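Local coordinates for protein PKS (Streptomyces albus, PDB 4OQJ) that probably extends acyl chains as a ketosynthase of a modular "AT-less" polyketide synthase in oxazolomycin biosynthesis, making 3-oxoacyl groups on acyl carrier protein, at residues 30-35 against 380-385; 26-31 against 36-41; 115-120 against 262-267; 43-48 against 366-371. One frame throughout, in Å; residues are numbered along the deposited sequence.

Contact 1 of 4, residues 30-35 against 380-385; sequences CRFPGA and GLIKTI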
loop_
_atom_site.group_PDB
_atom_site.type_symbol
_atom_site.label_atom_id
_atom_site.label_comp_id
_atom_site.label_asym_id
_atom_site.label_seq_id
_atom_site.Cartn_x
_atom_site.Cartn_y
_atom_site.Cartn_z
ATOM N N CYS A 30 -3.714 -19.044 -9.667
ATOM C CA CYS A 30 -4.695 -18.253 -10.373
ATOM C C CYS A 30 -5.957 -19.042 -10.640
ATOM O O CYS A 30 -5.929 -20.250 -10.930
ATOM C CB CYS A 30 -4.113 -17.734 -11.696
ATOM S SG CYS A 30 -3.490 -19.056 -12.789
ATOM N N ARG A 31 -7.065 -18.332 -10.546
ATOM C CA ARG A 31 -8.350 -18.802 -11.022
ATOM C C ARG A 31 -8.877 -17.692 -11.911
ATOM O O ARG A 31 -9.267 -16.619 -11.427
ATOM C CB ARG A 31 -9.294 -19.099 -9.866
ATOM C CG ARG A 31 -8.670 -20.058 -8.841
ATOM C CD ARG A 31 -9.320 -19.942 -7.493
ATOM N NE ARG A 31 -8.931 -21.051 -6.614
ATOM C CZ ARG A 31 -9.638 -21.444 -5.564
ATOM N NH1 ARG A 31 -10.764 -20.804 -5.257
ATOM N NH2 ARG A 31 -9.223 -22.477 -4.824
ATOM N N PHE A 32 -8.820 -17.946 -13.213
ATOM C CA PHE A 32 -9.199 -16.988 -14.249
ATOM C C PHE A 32 -10.332 -17.630 -15.049
ATOM O O PHE A 32 -10.582 -18.832 -14.904
ATOM C CB PHE A 32 -8.007 -16.667 -15.149
ATOM C CG PHE A 32 -6.871 -15.945 -14.458
ATOM C CD1 PHE A 32 -7.102 -15.017 -13.453
ATOM C CD2 PHE A 32 -5.565 -16.180 -14.836
ATOM C CE1 PHE A 32 -6.046 -14.358 -12.837
ATOM C CE2 PHE A 32 -4.515 -15.529 -14.215
ATOM C CZ PHE A 32 -4.760 -14.603 -13.232
ATOM N N PRO A 33 -11.025 -16.855 -15.898
ATOM C CA PRO A 33 -12.014 -17.536 -16.747
ATOM C C PRO A 33 -11.380 -18.661 -17.547
ATOM O O PRO A 33 -10.324 -18.465 -18.152
ATOM C CB PRO A 33 -12.517 -16.426 -17.666
ATOM C CG PRO A 33 -12.287 -15.168 -16.877
ATOM C CD PRO A 33 -10.988 -15.406 -16.150
ATOM N N GLY A 34 -11.995 -19.838 -17.502
ATOM C CA GLY A 34 -11.525 -20.978 -18.263
ATOM C C GLY A 34 -10.305 -21.673 -17.677
ATOM O O GLY A 34 -9.789 -22.612 -18.282
ATOM N N ALA A 35 -9.845 -21.246 -16.502
ATOM C CA ALA A 35 -8.608 -21.811 -15.943
ATOM C C ALA A 35 -8.528 -21.662 -14.452
ATOM O O ALA A 35 -8.354 -20.550 -13.956
ATOM C CB ALA A 35 -7.382 -21.146 -16.574
ATOM N N GLY A 380 -1.908 -10.646 -16.524
ATOM C CA GLY A 380 -0.815 -10.246 -17.409
ATOM C C GLY A 380 0.560 -10.746 -16.944
ATOM O O GLY A 380 1.353 -11.235 -17.742
ATOM N N LEU A 381 0.841 -10.613 -15.649
ATOM C CA LEU A 381 2.128 -11.022 -15.096
ATOM C C LEU A 381 2.279 -12.541 -15.130
ATOM O O LEU A 381 3.329 -13.061 -15.529
ATOM C CB LEU A 381 2.288 -10.500 -13.665
ATOM C CG LEU A 381 3.567 -10.889 -12.904
ATOM C CD1 LEU A 381 4.825 -10.517 -13.678
ATOM C CD2 LEU A 381 3.571 -10.224 -11.541
ATOM N N ILE A 382 1.226 -13.256 -14.739
ATOM C CA ILE A 382 1.299 -14.703 -14.696
ATOM C C ILE A 382 1.409 -15.268 -16.107
ATOM O O ILE A 382 2.148 -16.208 -16.299
ATOM C CB ILE A 382 0.111 -15.320 -13.929
ATOM C CG1 ILE A 382 0.284 -15.009 -12.437
ATOM C CG2 ILE A 382 0.072 -16.846 -14.117
ATOM C CD1 ILE A 382 -0.895 -15.375 -11.556
ATOM N N LYS A 383 0.739 -14.681 -17.102
ATOM C CA LYS A 383 0.926 -15.134 -18.482
ATOM C C LYS A 383 2.388 -15.007 -18.854
ATOM O O LYS A 383 2.961 -15.902 -19.463
ATOM C CB LYS A 383 0.068 -14.325 -19.477
ATOM C CG LYS A 383 0.594 -14.305 -20.928
ATOM C CD LYS A 383 -0.235 -13.365 -21.813
ATOM C CE LYS A 383 0.349 -13.266 -23.225
ATOM N NZ LYS A 383 -0.442 -12.317 -24.011
ATOM N N THR A 384 2.984 -13.877 -18.493
ATOM C CA THR A 384 4.351 -13.573 -18.900
ATOM C C THR A 384 5.326 -14.501 -18.181
ATOM O O THR A 384 6.297 -14.968 -18.767
ATOM C CB THR A 384 4.688 -12.074 -18.613
ATOM O OG1 THR A 384 3.785 -11.240 -19.356
ATOM C CG2 THR A 384 6.110 -11.740 -19.000
ATOM N N ILE A 385 5.055 -14.792 -16.918
ATOM C CA ILE A 385 5.881 -15.746 -16.174
ATOM C C ILE A 385 5.848 -17.137 -16.820
ATOM O O ILE A 385 6.880 -17.783 -16.953
ATOM C CB ILE A 385 5.430 -15.844 -14.703
ATOM C CG1 ILE A 385 5.791 -14.557 -13.964
ATOM C CG2 ILE A 385 6.075 -17.049 -14.008
ATOM C CD1 ILE A 385 5.130 -14.416 -12.602
#

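Contact 2 of 4, residues 26-31 against 36-41; sequences IGLACR and ATPDTF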
loop_
_atom_site.group_PDB
_atom_site.type_symbol
_atom_site.label_atom_id
_atom_site.label_comp_id
_atom_site.label_asym_id
_atom_site.label_seq_id
_atom_site.Cartn_x
_atom_site.Cartn_y
_atom_site.Cartn_z
ATOM N N ILE A 26 8.653 -17.567 -6.597
ATOM C CA ILE A 26 8.874 -18.950 -6.185
ATOM C C ILE A 26 7.598 -19.753 -6.119
ATOM O O ILE A 26 7.637 -20.951 -5.870
ATOM C CB ILE A 26 9.572 -19.041 -4.833
ATOM C CG1 ILE A 26 8.737 -18.386 -3.725
ATOM C CG2 ILE A 26 10.973 -18.425 -4.922
ATOM C CD1 ILE A 26 9.290 -18.681 -2.336
ATOM N N GLY A 27 6.469 -19.105 -6.353
ATOM C CA GLY A 27 5.200 -19.801 -6.412
ATOM C C GLY A 27 4.156 -18.871 -6.996
ATOM O O GLY A 27 4.384 -17.669 -7.081
ATOM N N LEU A 28 3.025 -19.424 -7.418
ATOM C CA LEU A 28 1.956 -18.604 -7.969
ATOM C C LEU A 28 0.705 -19.431 -8.105
ATOM O O LEU A 28 0.754 -20.656 -8.050
ATOM C CB LEU A 28 2.346 -17.990 -9.320
ATOM C CG LEU A 28 2.772 -18.894 -10.488
ATOM C CD1 LEU A 28 1.591 -19.565 -11.144
ATOM C CD2 LEU A 28 3.526 -18.064 -11.518
ATOM N N ALA A 29 -0.424 -18.748 -8.238
ATOM C CA ALA A 29 -1.707 -19.409 -8.380
ATOM C C ALA A 29 -2.699 -18.465 -9.039
ATOM O O ALA A 29 -2.551 -17.245 -8.981
ATOM C CB ALA A 29 -2.227 -19.868 -7.030
ATOM N N CYS A 30 -3.714 -19.044 -9.667
ATOM C CA CYS A 30 -4.695 -18.253 -10.373
ATOM C C CYS A 30 -5.957 -19.042 -10.640
ATOM O O CYS A 30 -5.929 -20.250 -10.930
ATOM C CB CYS A 30 -4.113 -17.734 -11.696
ATOM S SG CYS A 30 -3.490 -19.056 -12.789
ATOM N N ARG A 31 -7.065 -18.332 -10.546
ATOM C CA ARG A 31 -8.350 -18.802 -11.022
ATOM C C ARG A 31 -8.877 -17.692 -11.911
ATOM O O ARG A 31 -9.267 -16.619 -11.427
ATOM C CB ARG A 31 -9.294 -19.099 -9.866
ATOM C CG ARG A 31 -8.670 -20.058 -8.841
ATOM C CD ARG A 31 -9.320 -19.942 -7.493
ATOM N NE ARG A 31 -8.931 -21.051 -6.614
ATOM C CZ ARG A 31 -9.638 -21.444 -5.564
ATOM N NH1 ARG A 31 -10.764 -20.804 -5.257
ATOM N NH2 ARG A 31 -9.223 -22.477 -4.824
ATOM N N ALA A 36 -8.580 -22.784 -13.749
ATOM C CA ALA A 36 -8.534 -22.780 -12.289
ATOM C C ALA A 36 -7.124 -22.998 -11.729
ATOM O O ALA A 36 -6.934 -23.023 -10.518
ATOM C CB ALA A 36 -9.482 -23.852 -11.743
ATOM N N THR A 37 -6.147 -23.205 -12.603
ATOM C CA THR A 37 -4.767 -23.423 -12.169
ATOM C C THR A 37 -3.793 -22.817 -13.177
ATOM O O THR A 37 -4.174 -22.500 -14.288
ATOM C CB THR A 37 -4.428 -24.911 -12.047
ATOM O OG1 THR A 37 -4.501 -25.519 -13.348
ATOM C CG2 THR A 37 -5.379 -25.626 -11.084
ATOM N N PRO A 38 -2.527 -22.674 -12.797
ATOM C CA PRO A 38 -1.537 -22.204 -13.769
ATOM C C PRO A 38 -1.415 -23.132 -14.976
ATOM O O PRO A 38 -1.241 -22.645 -16.091
ATOM C CB PRO A 38 -0.239 -22.180 -12.955
ATOM C CG PRO A 38 -0.699 -21.922 -11.550
ATOM C CD PRO A 38 -1.992 -22.681 -11.421
ATOM N N ASP A 39 -1.506 -24.441 -14.762
ATOM C CA ASP A 39 -1.349 -25.403 -15.854
ATOM C C ASP A 39 -2.475 -25.264 -16.851
ATOM O O ASP A 39 -2.236 -25.286 -18.059
ATOM C CB ASP A 39 -1.300 -26.836 -15.333
ATOM C CG ASP A 39 0.078 -27.226 -14.806
ATOM O OD1 ASP A 39 1.010 -26.397 -14.871
ATOM O OD2 ASP A 39 0.225 -28.377 -14.339
ATOM N N THR A 40 -3.706 -25.112 -16.370
ATOM C CA THR A 40 -4.822 -24.957 -17.301
ATOM C C THR A 40 -4.779 -23.557 -17.940
ATOM O O THR A 40 -5.282 -23.352 -19.048
ATOM C CB THR A 40 -6.198 -25.208 -16.623
ATOM O OG1 THR A 40 -6.309 -24.469 -15.401
ATOM C CG2 THR A 40 -6.370 -26.684 -16.302
ATOM N N PHE A 41 -4.184 -22.589 -17.250
ATOM C CA PHE A 41 -4.040 -21.244 -17.819
ATOM C C PHE A 41 -3.036 -21.298 -18.968
ATOM O O PHE A 41 -3.237 -20.685 -20.012
ATOM C CB PHE A 41 -3.597 -20.242 -16.737
ATOM C CG PHE A 41 -3.566 -18.798 -17.189
ATOM C CD1 PHE A 41 -4.544 -18.280 -18.045
ATOM C CD2 PHE A 41 -2.587 -17.937 -16.713
ATOM C CE1 PHE A 41 -4.519 -16.942 -18.446
ATOM C CE2 PHE A 41 -2.565 -16.586 -17.097
ATOM C CZ PHE A 41 -3.538 -16.095 -17.965
#

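Contact 3 of 4, residues 115-120 against 262-267; sequences YEALER and AVVLKR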
loop_
_atom_site.group_PDB
_atom_site.type_symbol
_atom_site.label_atom_id
_atom_site.label_comp_id
_atom_site.label_asym_id
_atom_site.label_seq_id
_atom_site.Cartn_x
_atom_site.Cartn_y
_atom_site.Cartn_z
ATOM N N TYR A 115 -3.469 -19.530 -0.408
ATOM C CA TYR A 115 -3.146 -20.851 0.106
ATOM C C TYR A 115 -2.496 -21.681 -1.004
ATOM O O TYR A 115 -1.449 -22.279 -0.797
ATOM C CB TYR A 115 -4.414 -21.516 0.645
ATOM C CG TYR A 115 -4.252 -22.831 1.401
ATOM C CD1 TYR A 115 -3.913 -24.008 0.748
ATOM C CD2 TYR A 115 -4.516 -22.898 2.766
ATOM C CE1 TYR A 115 -3.804 -25.217 1.447
ATOM C CE2 TYR A 115 -4.418 -24.082 3.467
ATOM C CZ TYR A 115 -4.061 -25.240 2.810
ATOM O OH TYR A 115 -3.970 -26.413 3.522
ATOM N N GLU A 116 -3.115 -21.694 -2.183
ATOM C CA GLU A 116 -2.586 -22.441 -3.323
ATOM C C GLU A 116 -1.212 -21.941 -3.731
ATOM O O GLU A 116 -0.351 -22.746 -4.078
ATOM C CB GLU A 116 -3.522 -22.347 -4.533
ATOM C CG GLU A 116 -4.791 -23.187 -4.441
ATOM C CD GLU A 116 -5.792 -22.868 -5.571
ATOM O OE1 GLU A 116 -5.670 -21.784 -6.187
ATOM O OE2 GLU A 116 -6.701 -23.698 -5.836
ATOM N N ALA A 117 -1.007 -20.620 -3.716
ATOM C CA ALA A 117 0.274 -20.058 -4.145
ATOM C C ALA A 117 1.403 -20.490 -3.211
ATOM O O ALA A 117 2.506 -20.818 -3.666
ATOM C CB ALA A 117 0.206 -18.542 -4.227
ATOM N N LEU A 118 1.131 -20.491 -1.912
ATOM C CA LEU A 118 2.122 -20.916 -0.922
ATOM C C LEU A 118 2.370 -22.420 -1.029
ATOM O O LEU A 118 3.507 -22.876 -0.949
ATOM C CB LEU A 118 1.669 -20.542 0.487
ATOM C CG LEU A 118 1.838 -19.053 0.795
ATOM C CD1 LEU A 118 0.951 -18.627 1.932
ATOM C CD2 LEU A 118 3.296 -18.777 1.111
ATOM N N GLU A 119 1.310 -23.190 -1.235
ATOM C CA GLU A 119 1.463 -24.607 -1.525
ATOM C C GLU A 119 2.363 -24.865 -2.734
ATOM O O GLU A 119 3.225 -25.724 -2.687
ATOM C CB GLU A 119 0.105 -25.248 -1.765
ATOM C CG GLU A 119 -0.578 -25.735 -0.516
ATOM C CD GLU A 119 -1.795 -26.563 -0.860
ATOM O OE1 GLU A 119 -2.566 -26.123 -1.751
ATOM O OE2 GLU A 119 -1.975 -27.645 -0.254
ATOM N N ARG A 120 2.147 -24.149 -3.831
ATOM C CA ARG A 120 2.958 -24.383 -5.015
ATOM C C ARG A 120 4.398 -23.967 -4.753
ATOM O O ARG A 120 5.322 -24.607 -5.257
ATOM C CB ARG A 120 2.378 -23.636 -6.227
ATOM C CG ARG A 120 3.175 -23.794 -7.495
ATOM C CD ARG A 120 2.329 -23.476 -8.717
ATOM N NE ARG A 120 1.271 -24.468 -8.940
ATOM C CZ ARG A 120 -0.011 -24.321 -8.596
ATOM N NH1 ARG A 120 -0.886 -25.288 -8.862
ATOM N NH2 ARG A 120 -0.439 -23.212 -8.006
ATOM N N ALA A 262 -2.305 -14.712 -7.513
ATOM C CA ALA A 262 -1.290 -14.372 -6.522
ATOM C C ALA A 262 0.076 -14.929 -6.914
ATOM O O ALA A 262 0.186 -15.988 -7.553
ATOM C CB ALA A 262 -1.701 -14.889 -5.145
ATOM N N VAL A 263 1.117 -14.194 -6.540
ATOM C CA VAL A 263 2.476 -14.673 -6.654
ATOM C C VAL A 263 3.149 -14.619 -5.294
ATOM O O VAL A 263 2.786 -13.805 -4.442
ATOM C CB VAL A 263 3.290 -13.852 -7.681
ATOM C CG1 VAL A 263 2.673 -13.985 -9.061
ATOM C CG2 VAL A 263 3.377 -12.367 -7.258
ATOM N N VAL A 264 4.125 -15.504 -5.108
ATOM C CA VAL A 264 4.946 -15.556 -3.899
ATOM C C VAL A 264 6.358 -15.118 -4.284
ATOM O O VAL A 264 6.948 -15.681 -5.206
ATOM C CB VAL A 264 4.967 -16.972 -3.304
ATOM C CG1 VAL A 264 5.836 -17.046 -2.040
ATOM C CG2 VAL A 264 3.558 -17.452 -3.016
ATOM N N LEU A 265 6.875 -14.106 -3.591
ATOM C CA LEU A 265 8.121 -13.440 -3.946
ATOM C C LEU A 265 9.151 -13.608 -2.835
ATOM O O LEU A 265 8.795 -13.652 -1.657
ATOM C CB LEU A 265 7.866 -11.951 -4.205
ATOM C CG LEU A 265 6.763 -11.674 -5.238
ATOM C CD1 LEU A 265 6.475 -10.187 -5.352
ATOM C CD2 LEU A 265 7.138 -12.241 -6.597
ATOM N N LYS A 266 10.420 -13.692 -3.231
ATOM C CA LYS A 266 11.546 -13.879 -2.323
ATOM C C LYS A 266 12.797 -13.359 -3.015
ATOM O O LYS A 266 12.898 -13.454 -4.234
ATOM C CB LYS A 266 11.711 -15.364 -1.979
ATOM C CG LYS A 266 12.834 -15.670 -0.985
ATOM C CD LYS A 266 13.084 -17.180 -0.875
ATOM C CE LYS A 266 12.841 -17.707 0.510
ATOM N NZ LYS A 266 13.190 -19.158 0.672
ATOM N N ARG A 267 13.749 -12.813 -2.271
ATOM C CA ARG A 267 14.992 -12.382 -2.904
ATOM C C ARG A 267 15.548 -13.542 -3.687
ATOM O O ARG A 267 15.515 -14.670 -3.214
ATOM C CB ARG A 267 16.036 -11.942 -1.897
ATOM C CG ARG A 267 15.736 -10.685 -1.152
ATOM C CD ARG A 267 16.965 -10.326 -0.362
ATOM N NE ARG A 267 16.744 -9.205 0.536
ATOM C CZ ARG A 267 17.306 -8.008 0.403
ATOM N NH1 ARG A 267 18.142 -7.738 -0.607
ATOM N NH2 ARG A 267 17.030 -7.068 1.297
#

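Contact 4 of 4, residues 43-48 against 366-371; sequences KVLSEG and KTNVGH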
loop_
_atom_site.group_PDB
_atom_site.type_symbol
_atom_site.label_atom_id
_atom_site.label_comp_id
_atom_site.label_asym_id
_atom_site.label_seq_id
_atom_site.Cartn_x
_atom_site.Cartn_y
_atom_site.Cartn_z
ATOM N N LYS A 43 -2.576 -23.730 -20.802
ATOM C CA LYS A 43 -3.256 -24.389 -21.911
ATOM C C LYS A 43 -4.119 -23.397 -22.685
ATOM O O LYS A 43 -4.123 -23.412 -23.908
ATOM C CB LYS A 43 -4.094 -25.563 -21.413
ATOM C CG LYS A 43 -3.259 -26.747 -20.952
ATOM N N VAL A 44 -4.826 -22.519 -21.978
ATOM C CA VAL A 44 -5.597 -21.458 -22.624
ATOM C C VAL A 44 -4.677 -20.612 -23.496
ATOM O O VAL A 44 -5.028 -20.264 -24.621
ATOM C CB VAL A 44 -6.318 -20.545 -21.579
ATOM C CG1 VAL A 44 -6.840 -19.256 -22.225
ATOM C CG2 VAL A 44 -7.474 -21.301 -20.920
ATOM N N LEU A 45 -3.501 -20.288 -22.966
ATOM C CA LEU A 45 -2.583 -19.355 -23.614
ATOM C C LEU A 45 -1.889 -19.973 -24.828
ATOM O O LEU A 45 -1.888 -19.392 -25.918
ATOM C CB LEU A 45 -1.524 -18.888 -22.616
ATOM C CG LEU A 45 -2.007 -18.013 -21.462
ATOM C CD1 LEU A 45 -0.913 -17.891 -20.413
ATOM C CD2 LEU A 45 -2.409 -16.653 -21.993
ATOM N N SER A 46 -1.299 -21.151 -24.624
ATOM C CA SER A 46 -0.545 -21.833 -25.679
ATOM C C SER A 46 -1.457 -22.348 -26.785
ATOM O O SER A 46 -1.025 -22.482 -27.936
ATOM C CB SER A 46 0.268 -22.990 -25.091
ATOM O OG SER A 46 -0.563 -23.925 -24.421
ATOM N N GLU A 47 -2.718 -22.621 -26.452
ATOM C CA GLU A 47 -3.677 -23.097 -27.461
ATOM C C GLU A 47 -4.421 -21.931 -28.104
ATOM O O GLU A 47 -5.245 -22.120 -28.984
ATOM C CB GLU A 47 -4.674 -24.093 -26.840
ATOM C CG GLU A 47 -4.004 -25.349 -26.328
ATOM C CD GLU A 47 -4.956 -26.330 -25.650
ATOM O OE1 GLU A 47 -6.168 -26.036 -25.543
ATOM O OE2 GLU A 47 -4.474 -27.408 -25.225
ATOM N N GLY A 48 -4.132 -20.715 -27.659
ATOM C CA GLY A 48 -4.730 -19.540 -28.265
ATOM C C GLY A 48 -6.248 -19.494 -28.148
ATOM O O GLY A 48 -6.926 -19.179 -29.116
ATOM N N LYS A 366 -5.857 -9.764 -22.137
ATOM C CA LYS A 366 -7.252 -9.342 -22.149
ATOM C C LYS A 366 -7.972 -9.914 -23.386
ATOM O O LYS A 366 -9.191 -10.044 -23.373
ATOM C CB LYS A 366 -7.363 -7.821 -22.101
ATOM C CG LYS A 366 -6.883 -7.257 -20.747
ATOM C CD LYS A 366 -7.186 -5.789 -20.599
ATOM C CE LYS A 366 -6.755 -5.278 -19.221
ATOM N NZ LYS A 366 -5.311 -5.525 -18.990
ATOM N N THR A 367 -7.221 -10.300 -24.423
ATOM C CA THR A 367 -7.834 -10.894 -25.622
ATOM C C THR A 367 -8.271 -12.342 -25.364
ATOM O O THR A 367 -9.150 -12.857 -26.063
ATOM C CB THR A 367 -6.887 -10.874 -26.853
ATOM O OG1 THR A 367 -5.782 -11.773 -26.646
ATOM C CG2 THR A 367 -6.378 -9.467 -27.130
ATOM N N ASN A 368 -7.661 -12.988 -24.370
ATOM C CA ASN A 368 -8.068 -14.335 -23.962
ATOM C C ASN A 368 -9.223 -14.281 -22.959
ATOM O O ASN A 368 -10.259 -14.910 -23.161
ATOM C CB ASN A 368 -6.905 -15.121 -23.319
ATOM C CG ASN A 368 -5.687 -15.240 -24.210
ATOM O OD1 ASN A 368 -4.838 -14.345 -24.266
ATOM N ND2 ASN A 368 -5.570 -16.375 -24.876
ATOM N N VAL A 369 -9.024 -13.548 -21.860
ATOM C CA VAL A 369 -9.897 -13.674 -20.690
ATOM C C VAL A 369 -10.654 -12.402 -20.330
ATOM O O VAL A 369 -11.374 -12.376 -19.329
ATOM C CB VAL A 369 -9.096 -14.127 -19.431
ATOM C CG1 VAL A 369 -8.438 -15.473 -19.667
ATOM C CG2 VAL A 369 -8.056 -13.069 -19.016
ATOM N N GLY A 370 -10.513 -11.364 -21.149
ATOM C CA GLY A 370 -11.071 -10.058 -20.838
ATOM C C GLY A 370 -10.275 -9.276 -19.803
ATOM O O GLY A 370 -9.166 -9.636 -19.433
ATOM N N HIS A 371 -10.891 -8.207 -19.328
ATOM C CA HIS A 371 -10.292 -7.228 -18.449
ATOM C C HIS A 371 -10.664 -7.572 -17.016
ATOM O O HIS A 371 -11.794 -7.328 -16.602
ATOM C CB HIS A 371 -10.788 -5.823 -18.843
ATOM C CG HIS A 371 -10.077 -4.703 -18.156
ATOM N ND1 HIS A 371 -9.445 -4.849 -16.943
ATOM C CD2 HIS A 371 -9.897 -3.406 -18.522
ATOM C CE1 HIS A 371 -8.906 -3.696 -16.582
ATOM N NE2 HIS A 371 -9.168 -2.805 -17.520
HETATM O O HOH W 1 -3.236 -17.042 -26.551
#

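Contact 1 of 4, residues 30-35 against 380-385
I382 pushes the end of its longer branch, CD1, against C30 and F32 together. CD1 stands 4.0 Å from C30 CB and 4.3 Å from F32 CZ, so one methyl group fills the notch between a strand residue and the ring that follows it. The reach comes from an extended branch: CG1 lies beside the backbone N, anti to the carbonyl carbon (chi1 -71°), and chi2 of 172° carries CD1 straight on from the helix. The methyl meets the F32 ring obliquely. One face of that ring is taken by C30 CB, 3.4 Å above the plane and displaced toward the rim, so C30 and F32 also pack on each other.

The pairing suits the alpha-beta-alpha-beta-alpha layering of the thiolase fold, in which buried helices lie between sheets: the end of strand 23-31 rests here on helix 376-390, and all three touching residues are buried. F32 also meets F41 of helix 38-46 edge-to-face, which gives the ring another neighbour. Past F32 the chain reverses in a type II turn, closed by A35 N to F32 O (3.0 Å), with F32 N to A35 O (2.7 Å) pairing the same two residues. On the helix, T384 OG1 donates to G380 O at 2.9 Å, while T384 N reaches the same oxygen from the opposite face of its carbonyl plane. K383, pointing its end away from the strand, forms a salt bridge with E327.

Contact 2 of 4, residues 26-31 against 36-41
L28 begins the contact by sliding past P38 in the opposite direction. Its CG occupies the crowded position between backbone N and carbonyl carbon (chi1 57°), which puts CD1 only 3.3 Å from P38 CG, closer than two such carbons normally pack. A29 adds its backbone, CA being 4.2 Å from P38 CG. At C30 the sulfur does the touching: SG is 3.7 Å from P38 N and 4.1 Å from F41 CB, and lies 5.0 Å from the F41 ring centroid, 49° off the ring normal, an oblique sulfur-aromatic contact. C30 O stands 3.0 Å from A36 O; both are acceptors, so the approach is probably unfavourable. R31 brings CG to 3.8 Å from A36 O, while its guanidinium turns to E112 and E116 in salt bridges.

T37 is the N-cap of helix 38-46, and its OG1 shares a hydrogen bond with T40 OG1 (2.9 Å). No hydrogen bond joins the two segments. The strand-to-helix connection therefore folds back on apolar contacts, with strand 23-31 hydrogen-bonded to strand 259-267, A29 on helix 105-121, and both L28 (on I385) and F41 (on I382 and L386) against helix 376-390.

Contact 3 of 4, residues 115-120 against 262-267
A chi1 of 179° sends V264 CG1 opposite the backbone N and leaves CG2 beside that N, directed at A117. This methyl carries most of the contact: it lies 3.7 Å from A117 CB and 3.6 Å from A117 O, so it settles against both the side chain and the carbonyl of one helical residue. L118 starts with a CB that does not point at the strand, yet its chi1 of -76° helps bring the branch end back, and CD2 comes to 4.3 Å from V264 CG2. A262, two residues earlier on the strand, faces the helix as V264 does and places its CB 4.2 Å from A117 CB.

The alternation is the evidence for a strand with two distinct faces: A262 and V264 point to helix 115-120, whereas V263 points away from it. Small residues on both sides allow a close fit. The axes of the two short segments approach to 7.8 Å and cross at -43°, and A117 and V263 have the nearest CA atoms, 6.3 Å apart. No hydrogen bond crosses; the side chains that meet are all apolar, and V264 CG2 also lies on backbone atoms of A117 and L118.

Polar links run to the next strand instead: E116 forms a salt bridge with R31, and R120 NH2 donates to L28 O. In the helix-sheet-helix layering of the thiolase fold, helix 105-121 thus lies over one face of the sheet, on strand 259-267 where it is hydrogen-bonded to both strand 23-31 and strand 214-221, while L265 on the other face packs on helix 195-209.

Contact 4 of 4, residues 43-48 against 366-371
N368 meets V44 and L45 through van der Waals contact first. Its amide runs alongside V44 in the opposite direction, with ND2 4.1 Å from V44 CG1 and 3.9 Å from V44 O, while L45 crosses it at about a right angle and sets CD2 4.0 Å from N368 OD1. The amide is brought between the two by a CG that stands beside the backbone N (chi1 -57°).

The polar link is indirect. One water donates to L45 O (2.8 Å) and accepts from N368 ND2 (2.9 Å), joining the end of one helix to the other segment without a direct bond. ND2 also donates to R49 O, so this amide nitrogen has two acceptors, both associated with the end of helix 38-46 and the residues just after it.

Backbone geometry makes that end. G48 takes positive phi (62°) in a Schellman motif, and G48 N to L45 O (3.1 Å) is a bond back into the last turn. On the partner side, K366 to H371 reads KTNVGH, consistent with the NxGH motif whose histidine belongs to the Cys-His-His set of ketosynthases; the end of helix 38-46 meets this motif at N368, three residues before H371.

Overall arrangement
From the N terminus, strand 23-31 leads through a short loop into helix 38-46, and contact 2 closes that loop at once. Contact 1 starts from the same stretch but reaches helix 376-390, closing a loop of more than 340 residues. Contact 4, from the end of helix 38-46 to 366-371, is nested inside it, and contact 3 is nested inside contact 4; contact 2 is in series with contacts 3 and 4. Contacts 1 and 2 share C30 and R31, with centres 6 Å apart, whereas those of contacts 3 and 4 lie about 22 Å apart. Together they tie the sheet to helices 105-121, 38-46 and 376-390, and helix 38-46 to 366-369.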